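Local coordinates for protein VP5 (PDB 6QGL) that probably mediates membrane fusion as the envelope protein of a haloarchaeal pleomorphic virus, at residues A83-I88 with I266-L271; S200-N205 with V210-S215. All blocks are in the same frame, centred on the assembly; numbering follows the deposited sequence.

Interaction 1 (A83-I88 with I266-L271)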
loop_
_atom_site.group_PDB
_atom_site.type_symbol
_atom_site.label_atom_id
_atom_site.label_comp_id
_atom_site.label_asym_id
_atom_site.label_seq_id
_atom_site.Cartn_x
_atom_site.Cartn_y
_atom_site.Cartn_z
ATOM N N ALA A 83 -1.365 -16.275 -20.015
ATOM C CA ALA A 83 -1.218 -17.693 -20.343
ATOM C C ALA A 83 -2.133 -18.141 -21.477
ATOM O O ALA A 83 -1.701 -18.935 -22.315
ATOM C CB ALA A 83 -1.463 -18.538 -19.122
ATOM N N LYS A 84 -3.392 -17.648 -21.502
ATOM C CA LYS A 84 -4.360 -17.993 -22.549
ATOM C C LYS A 84 -3.904 -17.505 -23.906
ATOM O O LYS A 84 -3.991 -18.260 -24.867
ATOM C CB LYS A 84 -5.758 -17.468 -22.235
ATOM C CG LYS A 84 -6.536 -18.427 -21.402
ATOM C CD LYS A 84 -7.816 -17.784 -20.926
ATOM C CE LYS A 84 -8.515 -18.675 -19.932
ATOM N NZ LYS A 84 -9.848 -18.157 -19.567
ATOM N N ILE A 85 -3.368 -16.269 -23.976
ATOM C CA ILE A 85 -2.816 -15.669 -25.201
ATOM C C ILE A 85 -1.677 -16.551 -25.739
ATOM O O ILE A 85 -1.701 -16.912 -26.915
ATOM C CB ILE A 85 -2.389 -14.188 -24.969
ATOM C CG1 ILE A 85 -3.632 -13.298 -24.766
ATOM C CG2 ILE A 85 -1.489 -13.654 -26.104
ATOM C CD1 ILE A 85 -3.393 -12.012 -24.070
ATOM N N ALA A 86 -0.730 -16.944 -24.864
ATOM C CA ALA A 86 0.402 -17.817 -25.194
ATOM C C ALA A 86 -0.075 -19.180 -25.716
ATOM O O ALA A 86 0.504 -19.701 -26.671
ATOM C CB ALA A 86 1.289 -18.004 -23.973
ATOM N N ALA A 87 -1.155 -19.724 -25.111
ATOM C CA ALA A 87 -1.766 -20.999 -25.482
ATOM C C ALA A 87 -2.479 -20.918 -26.834
ATOM O O ALA A 87 -2.330 -21.840 -27.636
ATOM C CB ALA A 87 -2.737 -21.454 -24.399
ATOM N N ILE A 88 -3.252 -19.827 -27.086
ATOM C CA ILE A 88 -3.992 -19.604 -28.339
ATOM C C ILE A 88 -3.027 -19.584 -29.534
ATOM O O ILE A 88 -3.311 -20.221 -30.550
ATOM C CB ILE A 88 -4.923 -18.349 -28.278
ATOM C CG1 ILE A 88 -6.108 -18.579 -27.312
ATOM C CG2 ILE A 88 -5.446 -17.945 -29.672
ATOM C CD1 ILE A 88 -6.711 -17.281 -26.712
ATOM N N ILE A 266 -9.450 -17.583 -33.025
ATOM C CA ILE A 266 -9.080 -16.440 -32.184
ATOM C C ILE A 266 -7.725 -15.905 -32.669
ATOM O O ILE A 266 -6.766 -16.669 -32.747
ATOM C CB ILE A 266 -9.046 -16.799 -30.663
ATOM C CG1 ILE A 266 -10.430 -17.198 -30.111
ATOM C CG2 ILE A 266 -8.456 -15.659 -29.843
ATOM C CD1 ILE A 266 -10.364 -17.777 -28.698
ATOM N N GLU A 267 -7.647 -14.601 -32.982
ATOM C CA GLU A 267 -6.415 -13.941 -33.426
ATOM C C GLU A 267 -6.099 -12.817 -32.441
ATOM O O GLU A 267 -6.757 -11.773 -32.453
ATOM C CB GLU A 267 -6.541 -13.434 -34.876
ATOM C CG GLU A 267 -6.688 -14.539 -35.915
ATOM C CD GLU A 267 -5.477 -15.421 -36.171
ATOM O OE1 GLU A 267 -4.332 -14.933 -36.032
ATOM O OE2 GLU A 267 -5.678 -16.602 -36.532
ATOM N N ILE A 268 -5.125 -13.070 -31.550
ATOM C CA ILE A 268 -4.739 -12.184 -30.447
ATOM C C ILE A 268 -3.251 -11.731 -30.520
ATOM O O ILE A 268 -2.799 -10.977 -29.657
ATOM C CB ILE A 268 -5.117 -12.928 -29.116
ATOM C CG1 ILE A 268 -6.642 -13.101 -28.927
ATOM C CG2 ILE A 268 -4.504 -12.343 -27.879
ATOM C CD1 ILE A 268 -7.562 -11.894 -29.188
ATOM N N SER A 269 -2.518 -12.133 -31.578
ATOM C CA SER A 269 -1.102 -11.800 -31.795
ATOM C C SER A 269 -0.721 -10.320 -31.553
ATOM O O SER A 269 0.381 -10.058 -31.065
ATOM C CB SER A 269 -0.665 -12.229 -33.192
ATOM O OG SER A 269 0.732 -12.069 -33.375
ATOM N N ASP A 270 -1.629 -9.369 -31.875
ATOM C CA ASP A 270 -1.398 -7.922 -31.746
ATOM C C ASP A 270 -2.160 -7.246 -30.580
ATOM O O ASP A 270 -2.145 -6.015 -30.472
ATOM C CB ASP A 270 -1.708 -7.216 -33.085
ATOM C CG ASP A 270 -1.090 -7.871 -34.310
ATOM O OD1 ASP A 270 0.158 -7.974 -34.365
ATOM O OD2 ASP A 270 -1.851 -8.272 -35.217
ATOM N N LEU A 271 -2.798 -8.049 -29.702
ATOM C CA LEU A 271 -3.575 -7.578 -28.547
ATOM C C LEU A 271 -2.728 -6.819 -27.518
ATOM O O LEU A 271 -1.632 -7.264 -27.169
ATOM C CB LEU A 271 -4.308 -8.769 -27.878
ATOM C CG LEU A 271 -5.109 -8.529 -26.582
ATOM C CD1 LEU A 271 -6.387 -7.785 -26.853
ATOM C CD2 LEU A 271 -5.442 -9.814 -25.882
#

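Interaction 2 (S200-N205 with V210-S215)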
loop_
_atom_site.group_PDB
_atom_site.type_symbol
_atom_site.label_atom_id
_atom_site.label_comp_id
_atom_site.label_asym_id
_atom_site.label_seq_id
_atom_site.Cartn_x
_atom_site.Cartn_y
_atom_site.Cartn_z
ATOM N N SER A 200 15.284 -16.480 24.728
ATOM C CA SER A 200 14.321 -15.992 23.751
ATOM C C SER A 200 14.940 -16.046 22.354
ATOM O O SER A 200 15.958 -15.396 22.096
ATOM C CB SER A 200 13.884 -14.574 24.106
ATOM O OG SER A 200 12.899 -14.079 23.216
ATOM N N VAL A 201 14.340 -16.859 21.470
ATOM C CA VAL A 201 14.781 -17.034 20.086
ATOM C C VAL A 201 13.576 -17.094 19.134
ATOM O O VAL A 201 12.567 -17.731 19.446
ATOM C CB VAL A 201 15.775 -18.225 19.902
ATOM C CG1 VAL A 201 15.138 -19.563 20.264
ATOM C CG2 VAL A 201 16.360 -18.272 18.489
ATOM N N VAL A 202 13.678 -16.384 18.001
ATOM C CA VAL A 202 12.679 -16.361 16.938
ATOM C C VAL A 202 13.393 -16.495 15.588
ATOM O O VAL A 202 14.478 -15.943 15.406
ATOM C CB VAL A 202 11.687 -15.162 17.014
ATOM C CG1 VAL A 202 12.301 -13.858 16.504
ATOM C CG2 VAL A 202 10.381 -15.474 16.285
ATOM N N GLU A 203 12.818 -17.279 14.677
ATOM C CA GLU A 203 13.350 -17.486 13.334
ATOM C C GLU A 203 12.178 -17.658 12.393
ATOM O O GLU A 203 11.396 -18.594 12.568
ATOM C CB GLU A 203 14.307 -18.689 13.277
ATOM C CG GLU A 203 15.077 -18.765 11.967
ATOM C CD GLU A 203 16.085 -19.890 11.826
ATOM O OE1 GLU A 203 16.679 -20.304 12.848
ATOM O OE2 GLU A 203 16.295 -20.344 10.679
ATOM N N TYR A 204 12.023 -16.731 11.429
ATOM C CA TYR A 204 10.916 -16.751 10.471
ATOM C C TYR A 204 11.188 -15.937 9.196
ATOM O O TYR A 204 12.206 -15.250 9.087
ATOM C CB TYR A 204 9.596 -16.304 11.149
ATOM C CG TYR A 204 9.535 -14.841 11.532
ATOM C CD1 TYR A 204 10.171 -14.371 12.678
ATOM C CD2 TYR A 204 8.771 -13.939 10.796
ATOM C CE1 TYR A 204 10.104 -13.030 13.043
ATOM C CE2 TYR A 204 8.690 -12.598 11.156
ATOM C CZ TYR A 204 9.359 -12.147 12.278
ATOM O OH TYR A 204 9.271 -10.823 12.625
ATOM N N ASN A 205 10.261 -16.040 8.237
ATOM C CA ASN A 205 10.240 -15.355 6.943
ATOM C C ASN A 205 8.773 -15.336 6.457
ATOM O O ASN A 205 7.937 -15.919 7.154
ATOM C CB ASN A 205 11.186 -16.051 5.934
ATOM C CG ASN A 205 10.963 -17.529 5.713
ATOM O OD1 ASN A 205 9.836 -18.025 5.641
ATOM N ND2 ASN A 205 12.047 -18.269 5.566
ATOM N N VAL A 210 10.263 -20.942 11.606
ATOM C CA VAL A 210 11.208 -22.030 11.869
ATOM C C VAL A 210 11.169 -22.416 13.359
ATOM O O VAL A 210 10.822 -23.554 13.678
ATOM C CB VAL A 210 12.642 -21.715 11.350
ATOM C CG1 VAL A 210 13.603 -22.872 11.620
ATOM C CG2 VAL A 210 12.629 -21.366 9.863
ATOM N N THR A 211 11.513 -21.478 14.261
ATOM C CA THR A 211 11.500 -21.714 15.712
ATOM C C THR A 211 11.019 -20.472 16.457
ATOM O O THR A 211 11.482 -19.368 16.163
ATOM C CB THR A 211 12.897 -22.124 16.238
ATOM O OG1 THR A 211 13.850 -21.121 15.889
ATOM C CG2 THR A 211 13.360 -23.490 15.744
ATOM N N SER A 212 10.112 -20.651 17.429
ATOM C CA SER A 212 9.624 -19.561 18.278
ATOM C C SER A 212 9.686 -19.999 19.736
ATOM O O SER A 212 8.960 -20.913 20.135
ATOM C CB SER A 212 8.208 -19.142 17.895
ATOM O OG SER A 212 7.738 -18.111 18.751
ATOM N N THR A 213 10.576 -19.376 20.520
ATOM C CA THR A 213 10.758 -19.691 21.940
ATOM C C THR A 213 10.698 -18.396 22.728
ATOM O O THR A 213 11.491 -17.500 22.447
ATOM C CB THR A 213 12.094 -20.420 22.163
ATOM O OG1 THR A 213 12.215 -21.501 21.234
ATOM C CG2 THR A 213 12.261 -20.929 23.591
ATOM N N ASN A 214 9.766 -18.284 23.704
ATOM C CA ASN A 214 9.594 -17.073 24.524
ATOM C C ASN A 214 9.724 -15.853 23.595
ATOM O O ASN A 214 10.478 -14.920 23.874
ATOM C CB ASN A 214 10.640 -17.049 25.662
ATOM C CG ASN A 214 10.463 -15.945 26.678
ATOM O OD1 ASN A 214 9.349 -15.499 26.974
ATOM N ND2 ASN A 214 11.569 -15.477 27.234
ATOM N N SER A 215 9.036 -15.924 22.442
ATOM C CA SER A 215 9.125 -14.937 21.376
ATOM C C SER A 215 7.808 -14.598 20.704
ATOM O O SER A 215 6.855 -15.373 20.734
ATOM C CB SER A 215 10.079 -15.438 20.297
ATOM O OG SER A 215 11.424 -15.421 20.739
#

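Interaction 1 (A83-I88 with I266-L271)
Ile85 meets Ile268 and Leu271 where helix 73-92 faces the loop that runs from helix 229-257 to helix 274-283. Its CG1 sits 3.4 Å from CG2 of Ile268, and the two side chains cross at about a right angle. CG2 of Ile85 rests on the same methyl, so one methyl of Ile268 touches both branches of the helix residue. Because CG1 of Ile85 lies anti to its carbonyl carbon (chi1 -70°) and the chain stays extended, CD1 carries on past Ile268 and reaches CD2 of Leu271 at 3.5 Å. Ile268 and Leu271 are the two ends of a type I beta turn, closed by the bond from Leu271 N to Ile268 O (2.9 Å), and the turn presents both side chains to Ile85. In this largely apolar seam of helix and loop, Trp483 of helix 480-496 also touches Ile85, Ile88 and Ile268. One helical turn further on, Ile88 packs against Ile266, with CG2 to CG2 at 3.8 Å and the side chains again nearly perpendicular. The same CG2 of Ile88 lies 3.6 Å from Ile266 O, a carbonyl oxygen that accepts a hydrogen bond from ND2 of Asn92, at the end of the same helix as Ile88.

Interaction 2 (S200-N205 with V210-S215)
Two residues, Val210 and Thr211, sit opposite the single Glu203, a classic beta bulge in which the carbonyl oxygen of Glu203 receives two backbone N-H groups. The bond from Val210 N to Glu203 O is 2.8 Å long but bent (N-H...O 130°), whereas that from Thr211 N is weak. Glu203 N answers with a bond to Thr211 O. The bulge brings the isopropyl group of Val210 obliquely across the Glu203 side chain. There, CG anti to N (chi1 -169°) and an extended chain carry the carboxylate out past Val210, whose CG1 is 3.8 Å from Glu203 OE2. The same carboxylate also forms salt bridges, OE1 with Arg187 and OE2 with Lys169, which probably stabilise its negative charge. On the same sheet face, Thr211 OG1 lies 3.6 Å from Glu203 CB, and Val201 CG1 approaches Thr213 OG1. Val201 and Thr213 form a hydrogen-bonded pair, with Thr213 N reaching Val201 O at 2.8 Å; Val202 and Ser212, the non-hydrogen-bonded pair between, turn to the other face.

Past the end of the strand at Thr213 the chain bends at Asn214. Ser200 OG donates to Asn214 O at 2.6 Å from above the carbonyl plane, 41° out of it. Thr213 O is held from two sources, Val201 N and Ser215 OG; the hydroxyl is 2.7 Å away and likewise above the plane. Ser215 CB also packs 3.7 Å from Val202 CB, closing over that end of the pairing. Strand 201-204 bonds along its other side to strand 180-189, through Val202 with His188 and Tyr204 with Phe186. The arrangement is that of a bulged antiparallel beta hairpin, with 209-213 as an outermost strand of a four-stranded antiparallel sheet.

Overall arrangement
Interactions 1 and 2 both belong to the N-terminal part of the envelope protein, yet they are well separated: their centres are 48 Å apart and their nearest atoms about 27 Å. Along the chain, interaction 2 falls between the two segments of interaction 1. From helix 73-92 the chain passes through long helix 97-140, builds the small sheet that ends in the hairpin of interaction 2, and returns through helix 229-257 to the loop of residues 266-271. Interaction 1 thus joins an early helix to a late loop across 177 intervening residues, whereas interaction 2 is local. The two share no sheet: one contact closes the helical part, while the other builds the sheet of this probable fusion protein.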